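Local coordinates for protein bacillaene synthase decarboxylase PksI (Bacillus subtilis, PDB 4Q1K) that catalyses the decarboxylation of a 3-methylglutaconyl group tethered to PksL into a 3-methylcrotonyl group during biosynthesis of the antibiotic bacillaene, at residues Glu143-Ala148 against Ser183-Asp188; Val138-Glu143 against Phe196-Arg201; Leu27-Ser32 against Asn66-Ala71. The protein carries 1 engineered substitution. All coordinates share one frame; numbering follows the deposited sequence.

How the contacts relate
All three contacts lie in the crotonase fold of this homotrimeric enoyl-CoA hydratase/isomerase family member, away from the active-site His249. Contact 3 closes first along the chain, tying edge strand 25-31 to the loop that leads into strand 71-75. Contact 2 pairs strands 137-141 and 197-199 at the other end of the same six-stranded sheet, its centre about 23 Å from that of contact 3. Contact 1 opens and closes within the chain spanned by contact 2, in the smaller, three-stranded sheet. Contacts 1 and 2 (centres about 10 Å apart) share Glu143, and Ser144 OG to Arg201 NH2 and Ala187 N to Arg142 O link them. Contact 3, about 30 Å from contact 1 between centres, touches neither.

Contact 1 (Glu143-Ala148 against Ser183-Asp188); sequences ESVYTA and SYRGAD
Strands 145-147 and 183-185 run antiparallel, their axes 4.5 Å apart at closest approach, as the middle and an outermost strand of a three-stranded sheet that 123-125 completes; 145-147 also bonds through its backbone to Gly124. Tyr146 and Tyr184 form the hydrogen-bonded pair: Tyr146 N donates to Tyr184 O (2.8 Å) and Tyr184 N to Tyr146 O (2.9 Å). Both tyrosine side chains rise from one face. Each phenol is anchored outside the pair, Tyr146 OH on Met120 O and Ser141 N, Tyr184 OH on Glu176. Gly186 CA lies against the edge of the Tyr146 ring, 3.8 Å from Tyr146 CE2, while Gly186 N donates to Ser144 O at 2.8 Å.

On the other face Val145 and Arg185 cross. Val145 CG1 lies anti to the backbone N (chi1 174°) and packs on Ser183 CB, which leaves CG2 to sit over the centre of the guanidinium, 3.4 Å from Arg185 CZ. The Arg185 chain bends at chi2 (-84°), which brings NH1 round to Glu143 O at 2.8 Å; that oxygen lies practically in the guanidinium plane.

Arg185 is also the N-cap residue of helix 186-192, its backbone N bonded to Asp188 OD2 at 2.9 Å. It thus ends the strand, caps the helix and holds the turn at Glu143; the in-plane bond from NH1 and a methyl over one face should restrict its guanidinium's rotation.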
loop_
_atom_site.group_PDB
_atom_site.type_symbol
_atom_site.label_atom_id
_atom_site.label_comp_id
_atom_site.label_asym_id
_atom_site.label_seq_id
_atom_site.Cartn_x
_atom_site.Cartn_y
_atom_site.Cartn_z
ATOM N N GLU B 143 1.482 17.270 15.851
ATOM C CA GLU B 143 0.937 17.365 17.200
ATOM C C GLU B 143 -0.618 17.361 17.203
ATOM O O GLU B 143 -1.232 17.249 18.259
ATOM C CB GLU B 143 1.551 18.589 17.953
ATOM C CG GLU B 143 1.175 19.955 17.401
ATOM C CD GLU B 143 2.190 20.460 16.359
ATOM O OE1 GLU B 143 2.282 19.836 15.215
ATOM O OE2 GLU B 143 2.915 21.443 16.651
ATOM N N SER B 144 -1.224 17.316 16.014
ATOM C CA SER B 144 -2.701 17.233 15.925
ATOM C C SER B 144 -3.203 15.813 16.012
ATOM O O SER B 144 -2.424 14.838 15.688
ATOM C CB SER B 144 -3.125 17.827 14.596
ATOM O OG SER B 144 -2.806 19.269 14.672
ATOM N N VAL B 145 -4.495 15.674 16.313
ATOM C CA VAL B 145 -5.170 14.364 16.423
ATOM C C VAL B 145 -6.000 14.039 15.196
ATOM O O VAL B 145 -6.660 14.913 14.664
ATOM C CB VAL B 145 -5.993 14.315 17.697
ATOM C CG1 VAL B 145 -6.790 13.031 17.737
ATOM C CG2 VAL B 145 -5.007 14.301 18.869
ATOM N N TYR B 146 -5.886 12.801 14.699
ATOM C CA TYR B 146 -6.651 12.354 13.491
ATOM C C TYR B 146 -7.410 11.114 13.887
ATOM O O TYR B 146 -6.854 10.221 14.496
ATOM C CB TYR B 146 -5.739 12.091 12.291
ATOM C CG TYR B 146 -4.995 13.407 11.965
ATOM C CD1 TYR B 146 -5.632 14.443 11.297
ATOM C CD2 TYR B 146 -3.662 13.595 12.401
ATOM C CE1 TYR B 146 -4.990 15.684 11.117
ATOM C CE2 TYR B 146 -3.007 14.802 12.210
ATOM C CZ TYR B 146 -3.709 15.870 11.596
ATOM O OH TYR B 146 -3.092 17.039 11.349
ATOM N N THR B 147 -8.709 11.059 13.545
ATOM C CA THR B 147 -9.418 9.819 13.930
ATOM C C THR B 147 -10.587 9.618 12.939
ATOM O O THR B 147 -11.190 10.575 12.502
ATOM C CB THR B 147 -9.941 9.902 15.362
ATOM O OG1 THR B 147 -10.768 8.776 15.658
ATOM C CG2 THR B 147 -10.840 11.132 15.533
ATOM N N ALA B 148 -10.875 8.369 12.579
ATOM C CA ALA B 148 -12.163 8.092 11.868
ATOM C C ALA B 148 -13.028 7.505 12.963
ATOM O O ALA B 148 -12.994 6.250 13.214
ATOM C CB ALA B 148 -11.890 7.055 10.775
ATOM N N SER B 183 -7.853 7.388 18.197
ATOM C CA SER B 183 -7.264 8.698 17.883
ATOM C C SER B 183 -5.769 8.606 17.747
ATOM O O SER B 183 -5.113 8.043 18.634
ATOM C CB SER B 183 -7.540 9.660 19.031
ATOM O OG SER B 183 -8.934 10.027 18.927
ATOM N N TYR B 184 -5.209 9.180 16.690
ATOM C CA TYR B 184 -3.761 9.138 16.453
ATOM C C TYR B 184 -3.195 10.521 16.292
ATOM O O TYR B 184 -3.732 11.288 15.515
ATOM C CB TYR B 184 -3.517 8.467 15.109
ATOM C CG TYR B 184 -4.037 7.040 15.049
ATOM C CD1 TYR B 184 -5.365 6.744 14.809
ATOM C CD2 TYR B 184 -3.161 5.969 15.240
ATOM C CE1 TYR B 184 -5.829 5.389 14.814
ATOM C CE2 TYR B 184 -3.630 4.638 15.225
ATOM C CZ TYR B 184 -4.963 4.367 14.988
ATOM O OH TYR B 184 -5.392 3.066 15.009
ATOM N N ARG B 185 -2.133 10.835 17.041
ATOM C CA ARG B 185 -1.370 12.053 16.656
ATOM C C ARG B 185 -0.808 11.940 15.274
ATOM O O ARG B 185 -0.510 10.843 14.826
ATOM C CB ARG B 185 -0.205 12.329 17.645
ATOM C CG ARG B 185 -0.706 12.537 19.067
ATOM C CD ARG B 185 -1.156 13.962 19.346
ATOM N NE ARG B 185 -1.949 13.972 20.578
ATOM C CZ ARG B 185 -2.577 15.017 21.093
ATOM N NH1 ARG B 185 -2.519 16.209 20.483
ATOM N NH2 ARG B 185 -3.288 14.864 22.223
ATOM N N GLY B 186 -0.543 13.074 14.609
ATOM C CA GLY B 186 0.131 12.955 13.305
ATOM C C GLY B 186 1.457 12.231 13.437
ATOM O O GLY B 186 1.857 11.436 12.519
ATOM N N ALA B 187 2.112 12.501 14.577
ATOM C CA ALA B 187 3.419 11.804 14.772
ATOM C C ALA B 187 3.246 10.283 14.877
ATOM O O ALA B 187 4.156 9.522 14.487
ATOM C CB ALA B 187 4.163 12.338 16.030
ATOM N N ASP B 188 2.133 9.844 15.430
ATOM C CA ASP B 188 1.822 8.405 15.544
ATOM C C ASP B 188 1.653 7.833 14.171
ATOM O O ASP B 188 2.226 6.746 13.849
ATOM C CB ASP B 188 0.507 8.116 16.340
ATOM C CG ASP B 188 0.561 8.517 17.787
ATOM O OD1 ASP B 188 1.708 8.414 18.304
ATOM O OD2 ASP B 188 -0.526 8.897 18.456
HETATM O O HOH W 1 -11.260 8.536 18.946
#

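Contact 2 (Val138-Glu143 against Phe196-Arg201); sequences VILSRE and FKVLPR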
loop_
_atom_site.group_PDB
_atom_site.type_symbol
_atom_site.label_atom_id
_atom_site.label_comp_id
_atom_site.label_asym_id
_atom_site.label_seq_id
_atom_site.Cartn_x
_atom_site.Cartn_y
_atom_site.Cartn_z
ATOM N N VAL B 138 -2.154 15.124 0.777
ATOM C CA VAL B 138 -2.628 15.397 2.196
ATOM C C VAL B 138 -1.417 15.739 3.055
ATOM O O VAL B 138 -0.457 15.020 2.976
ATOM C CB VAL B 138 -3.303 14.128 2.756
ATOM C CG1 VAL B 138 -3.605 14.334 4.292
ATOM C CG2 VAL B 138 -4.601 13.808 1.910
ATOM N N ILE B 139 -1.454 16.746 3.913
ATOM C CA ILE B 139 -0.279 16.995 4.802
ATOM C C ILE B 139 -0.818 16.999 6.223
ATOM O O ILE B 139 -1.810 17.655 6.463
ATOM C CB ILE B 139 0.255 18.443 4.537
ATOM C CG1 ILE B 139 0.701 18.581 3.058
ATOM C CG2 ILE B 139 1.481 18.714 5.453
ATOM C CD1 ILE B 139 0.693 20.083 2.611
ATOM N N LEU B 140 -0.212 16.296 7.160
ATOM C CA LEU B 140 -0.683 16.299 8.514
ATOM C C LEU B 140 0.252 17.107 9.433
ATOM O O LEU B 140 1.411 17.313 9.084
ATOM C CB LEU B 140 -0.703 14.868 9.088
ATOM C CG LEU B 140 -1.444 13.797 8.260
ATOM C CD1 LEU B 140 -1.315 12.451 9.040
ATOM C CD2 LEU B 140 -2.896 14.201 8.017
ATOM N N SER B 141 -0.286 17.497 10.600
ATOM C CA SER B 141 0.505 18.120 11.642
ATOM C C SER B 141 0.900 17.065 12.698
ATOM O O SER B 141 0.122 16.212 13.143
ATOM C CB SER B 141 -0.361 19.180 12.339
ATOM O OG SER B 141 -0.034 19.242 13.741
ATOM N N ARG B 142 2.167 17.113 13.106
ATOM C CA ARG B 142 2.647 16.130 14.009
ATOM C C ARG B 142 1.877 16.070 15.345
ATOM O O ARG B 142 1.706 14.971 15.946
ATOM C CB ARG B 142 4.142 16.546 14.292
ATOM C CG ARG B 142 4.952 15.411 14.892
ATOM C CD ARG B 142 6.477 15.731 15.014
ATOM N NE ARG B 142 7.187 15.995 13.739
ATOM C CZ ARG B 142 8.377 16.612 13.705
ATOM N NH1 ARG B 142 8.950 17.020 14.835
ATOM N NH2 ARG B 142 9.016 16.804 12.568
ATOM N N GLU B 143 1.482 17.270 15.851
ATOM C CA GLU B 143 0.937 17.365 17.200
ATOM C C GLU B 143 -0.618 17.361 17.203
ATOM O O GLU B 143 -1.232 17.249 18.259
ATOM C CB GLU B 143 1.551 18.589 17.953
ATOM C CG GLU B 143 1.175 19.955 17.401
ATOM C CD GLU B 143 2.190 20.460 16.359
ATOM O OE1 GLU B 143 2.282 19.836 15.215
ATOM O OE2 GLU B 143 2.915 21.443 16.651
ATOM N N PHE B 196 1.853 10.333 3.713
ATOM C CA PHE B 196 1.650 11.801 3.768
ATOM C C PHE B 196 2.842 12.471 4.459
ATOM O O PHE B 196 3.411 11.928 5.417
ATOM C CB PHE B 196 0.464 12.189 4.690
ATOM C CG PHE B 196 -0.822 11.489 4.339
ATOM C CD1 PHE B 196 -1.066 11.088 3.028
ATOM C CD2 PHE B 196 -1.735 11.155 5.337
ATOM C CE1 PHE B 196 -2.256 10.455 2.688
ATOM C CE2 PHE B 196 -2.894 10.475 5.002
ATOM C CZ PHE B 196 -3.138 10.106 3.686
ATOM N N LYS B 197 3.174 13.670 3.976
ATOM C CA LYS B 197 4.092 14.550 4.682
ATOM C C LYS B 197 3.517 14.902 6.032
ATOM O O LYS B 197 2.346 15.270 6.078
ATOM C CB LYS B 197 4.215 15.852 3.914
ATOM C CG LYS B 197 5.410 16.685 4.478
ATOM C CD LYS B 197 6.720 16.107 3.951
ATOM C CE LYS B 197 7.856 16.971 4.540
ATOM N NZ LYS B 197 9.159 16.654 3.887
ATOM N N VAL B 198 4.309 14.717 7.100
ATOM C CA VAL B 198 3.869 15.121 8.436
ATOM C C VAL B 198 4.848 16.207 8.946
ATOM O O VAL B 198 6.078 15.953 8.957
ATOM C CB VAL B 198 3.846 13.929 9.392
ATOM C CG1 VAL B 198 3.335 14.399 10.755
ATOM C CG2 VAL B 198 2.870 12.830 8.808
ATOM N N LEU B 199 4.331 17.339 9.451
ATOM C CA LEU B 199 5.199 18.474 9.849
ATOM C C LEU B 199 4.669 19.077 11.132
ATOM O O LEU B 199 3.480 18.907 11.445
ATOM C CB LEU B 199 5.093 19.626 8.777
ATOM C CG LEU B 199 5.701 19.224 7.419
ATOM C CD1 LEU B 199 5.385 20.342 6.422
ATOM C CD2 LEU B 199 7.207 19.251 7.659
ATOM N N PRO B 200 5.537 19.813 11.877
ATOM C CA PRO B 200 5.061 20.671 12.950
ATOM C C PRO B 200 3.875 21.523 12.426
ATOM O O PRO B 200 3.948 22.012 11.296
ATOM C CB PRO B 200 6.305 21.532 13.243
ATOM C CG PRO B 200 7.429 20.570 12.915
ATOM C CD PRO B 200 6.968 20.039 11.571
ATOM N N ARG B 201 2.813 21.633 13.202
ATOM C CA ARG B 201 1.698 22.495 12.821
ATOM C C ARG B 201 2.139 23.836 12.217
ATOM O O ARG B 201 1.539 24.253 11.214
ATOM C CB ARG B 201 0.722 22.704 13.963
ATOM C CG ARG B 201 -0.327 23.803 13.761
ATOM C CD ARG B 201 -1.192 24.000 15.024
ATOM N NE ARG B 201 -1.872 22.752 15.354
ATOM C CZ ARG B 201 -2.154 22.333 16.595
ATOM N NH1 ARG B 201 -1.822 23.067 17.648
ATOM N NH2 ARG B 201 -2.757 21.173 16.779
HETATM O O HOH W 2 1.951 14.781 1.620
#
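Arg201 N donates to Glu143 OE1 at 2.8 Å, reaching it on the syn side but 34° out of the carboxylate plane. Ser141 OG gives the same oxygen a second bond, also 2.8 Å, from the same face of that plane. Glu143 gets there by placing CG between its backbone N and carbonyl carbon (chi1 67°) and bending again at chi2, which brings OE1 to Arg201 N and Ser141 OG. Its CG then lies over the Arg201 guanidinium, whose NH2 and NE are bonded to Ser144 OG and Gln121 O. Glu143 OE1 and Arg201 NE stay 5.1 Å apart, so any attraction between the charges is probably long-range rather than a salt bridge.

Before this, parallel strands 137-141 and 197-199 are joined by Leu140 N to Lys197 O (3.0 Å) and Leu199 N to Leu140 O (2.9 Å). Arg142 N continues the pattern to Leu199 O at 2.8 Å. At the start of the pair, a water bridges Val138 O and Lys197 N.

Val138 makes a CH-pi contact with Phe196, its CB 3.8 Å from the ring centroid and nearly on the normal. Leu140 CD1 instead comes to the ring's edge, 3.9 Å from Phe196 CD2. Farther along, Val198 CG1 packs on Arg142 CA. The Arg142 and Pro200 side chains run side by side, pointing the same way, with Pro200 CG over one guanidinium face, offset toward its rim.

Leu140 faces helix 186-192 through Leu189, Ile139 and Leu199 face Tyr207 of helix 201-215, strand 116-120 flanks 137-141 on its other side, and Phe196 reaches Ser172 of a second subunit.

Contact 3 (Leu27-Ser32 against Asn66-Ala71); sequences LIEIES and NPKYKA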
loop_
_atom_site.group_PDB
_atom_site.type_symbol
_atom_site.label_atom_id
_atom_site.label_comp_id
_atom_site.label_asym_id
_atom_site.label_seq_id
_atom_site.Cartn_x
_atom_site.Cartn_y
_atom_site.Cartn_z
ATOM N N LEU B 27 -12.022 32.692 1.209
ATOM C CA LEU B 27 -11.186 32.392 0.015
ATOM C C LEU B 27 -10.154 33.462 -0.149
ATOM O O LEU B 27 -10.499 34.668 -0.182
ATOM C CB LEU B 27 -11.971 32.437 -1.303
ATOM C CG LEU B 27 -13.073 31.468 -1.558
ATOM C CD1 LEU B 27 -13.841 31.719 -2.866
ATOM C CD2 LEU B 27 -12.532 30.082 -1.459
ATOM N N ILE B 28 -8.904 33.051 -0.324
ATOM C CA ILE B 28 -7.841 33.960 -0.658
ATOM C C ILE B 28 -7.160 33.449 -1.930
ATOM O O ILE B 28 -6.694 32.317 -1.970
ATOM C CB ILE B 28 -6.769 34.042 0.461
ATOM C CG1 ILE B 28 -7.321 34.626 1.747
ATOM C CG2 ILE B 28 -5.655 34.978 -0.008
ATOM C CD1 ILE B 28 -6.243 34.803 2.823
ATOM N N GLU B 29 -7.056 34.297 -2.953
ATOM C CA GLU B 29 -6.189 34.023 -4.082
ATOM C C GLU B 29 -4.771 34.366 -3.614
ATOM O O GLU B 29 -4.420 35.515 -3.433
ATOM C CB GLU B 29 -6.671 34.884 -5.277
ATOM C CG GLU B 29 -5.973 34.685 -6.597
ATOM C CD GLU B 29 -6.743 35.336 -7.788
ATOM O OE1 GLU B 29 -7.968 35.048 -7.956
ATOM O OE2 GLU B 29 -6.081 36.123 -8.544
ATOM N N ILE B 30 -3.974 33.352 -3.359
ATOM C CA ILE B 30 -2.553 33.466 -2.899
ATOM C C ILE B 30 -1.677 33.899 -4.018
ATOM O O ILE B 30 -0.775 34.688 -3.826
ATOM C CB ILE B 30 -1.974 32.082 -2.399
ATOM C CG1 ILE B 30 -2.732 31.498 -1.192
ATOM C CG2 ILE B 30 -0.455 32.126 -2.063
ATOM C CD1 ILE B 30 -3.066 32.523 -0.135
ATOM N N GLU B 31 -1.867 33.367 -5.211
ATOM C CA GLU B 31 -1.094 33.890 -6.363
ATOM C C GLU B 31 -2.195 33.863 -7.407
ATOM O O GLU B 31 -3.291 33.370 -7.136
ATOM C CB GLU B 31 -0.036 32.883 -6.815
ATOM C CG GLU B 31 0.891 32.388 -5.740
ATOM C CD GLU B 31 2.208 33.090 -5.754
ATOM O OE1 GLU B 31 2.181 34.290 -5.400
ATOM O OE2 GLU B 31 3.256 32.442 -6.103
ATOM N N SER B 32 -1.859 34.264 -8.606
ATOM C CA SER B 32 -2.788 34.282 -9.681
ATOM C C SER B 32 -3.473 32.935 -9.953
ATOM O O SER B 32 -4.655 32.894 -10.391
ATOM C CB SER B 32 -2.008 34.775 -10.943
ATOM O OG SER B 32 -2.847 34.572 -12.063
ATOM N N ASN B 66 -14.729 29.232 -12.056
ATOM C CA ASN B 66 -13.635 30.165 -12.336
ATOM C C ASN B 66 -12.426 29.355 -12.685
ATOM O O ASN B 66 -11.535 29.205 -11.856
ATOM C CB ASN B 66 -13.414 31.141 -11.160
ATOM C CG ASN B 66 -14.600 32.109 -10.985
ATOM O OD1 ASN B 66 -15.576 31.843 -10.235
ATOM N ND2 ASN B 66 -14.582 33.201 -11.757
ATOM N N PRO B 67 -12.390 28.825 -13.936
ATOM C CA PRO B 67 -11.393 27.788 -14.277
ATOM C C PRO B 67 -10.036 28.360 -14.629
ATOM O O PRO B 67 -9.541 28.083 -15.697
ATOM C CB PRO B 67 -12.014 27.063 -15.510
ATOM C CG PRO B 67 -12.943 28.114 -16.148
ATOM C CD PRO B 67 -13.405 29.005 -15.026
ATOM N N LYS B 68 -9.408 29.114 -13.721
ATOM C CA LYS B 68 -8.096 29.706 -13.945
ATOM C C LYS B 68 -7.098 29.209 -12.945
ATOM O O LYS B 68 -5.948 29.480 -13.126
ATOM C CB LYS B 68 -8.123 31.232 -13.779
ATOM C CG LYS B 68 -8.491 31.736 -12.412
ATOM C CD LYS B 68 -8.136 33.231 -12.414
ATOM C CE LYS B 68 -8.049 33.813 -11.013
ATOM N NZ LYS B 68 -7.567 35.215 -11.109
ATOM N N TYR B 69 -7.568 28.497 -11.887
ATOM C CA TYR B 69 -6.697 28.101 -10.809
ATOM C C TYR B 69 -6.024 26.786 -11.193
ATOM O O TYR B 69 -6.560 25.987 -11.938
ATOM C CB TYR B 69 -7.373 27.924 -9.460
ATOM C CG TYR B 69 -7.906 29.240 -8.998
ATOM C CD1 TYR B 69 -7.033 30.277 -8.654
ATOM C CD2 TYR B 69 -9.276 29.493 -9.058
ATOM C CE1 TYR B 69 -7.531 31.518 -8.285
ATOM C CE2 TYR B 69 -9.778 30.718 -8.654
ATOM C CZ TYR B 69 -8.877 31.719 -8.290
ATOM O OH TYR B 69 -9.358 32.945 -7.884
ATOM N N LYS B 70 -4.812 26.608 -10.689
ATOM C CA LYS B 70 -4.053 25.362 -10.879
ATOM C C LYS B 70 -4.007 24.459 -9.624
ATOM O O LYS B 70 -3.750 23.213 -9.732
ATOM C CB LYS B 70 -2.579 25.723 -11.282
ATOM C CG LYS B 70 -2.547 26.218 -12.782
ATOM C CD LYS B 70 -1.208 26.883 -13.107
ATOM C CE LYS B 70 -1.189 27.376 -14.571
ATOM N NZ LYS B 70 0.234 27.808 -14.755
ATOM N N ALA B 71 -4.190 25.078 -8.452
ATOM C CA ALA B 71 -4.132 24.282 -7.213
ATOM C C ALA B 71 -5.022 24.939 -6.204
ATOM O O ALA B 71 -5.079 26.171 -6.114
ATOM C CB ALA B 71 -2.684 24.283 -6.629
HETATM O O HOH W 3 -4.658 32.058 -13.057
#
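Edge strand 25-31 of the six-stranded sheet meets the loop between helix 50-65 and strand 71-75 through Glu29, whose carboxylate receives both Tyr69 and Lys68. Tyr69 OH donates to Glu29 OE1 at a short 2.5 Å, arriving on the anti side of the carboxylate and 29° out of its plane. The ring and carboxylate planes stand 70° apart, and Glu29 CG lies at the ring's edge, 3.9 Å from Tyr69 CE1. Glu29 can span the gap because CG is anti to its backbone N (chi1 -176°) and the chain stays extended beyond it, crossing the Tyr69 and Lys68 side chains at about right angles.

Lys68 forms a salt bridge with Glu29: NZ lies 3.1 Å from Glu29 OE2 and 3.2 Å from Glu29 OE1, and so is shared almost evenly, both hydrogen bonds being weak. Within the loop, Lys68 CG sits 3.9 Å above the plane of the Tyr69 ring, over its centre, and the chain continues from there to the carboxylate. The lysine and the phenol together would be expected to favour the charged form of Glu29.

The strand ends here in a classic beta bulge, in which Ile30 and Glu31 both face Ile34 of the neighbouring strand 34-39. The chain then turns, and Ser32 O comes to 3.6 Å from Lys68 CE. A water donates to Ser32 O and to Lys68 O, joining the two backbones through solvent; just beyond, Lys70 bonds to Ala33 directly. In the loop, Pro67 is the centre of an inverse gamma turn, with Lys68 N bonded to Asn66 O at 2.8 Å. Beyond it, Tyr69 packs on Ile35 of strand 34-39 and on Ile114, and its carbonyl oxygen accepts from Arg220 of helix 220-252.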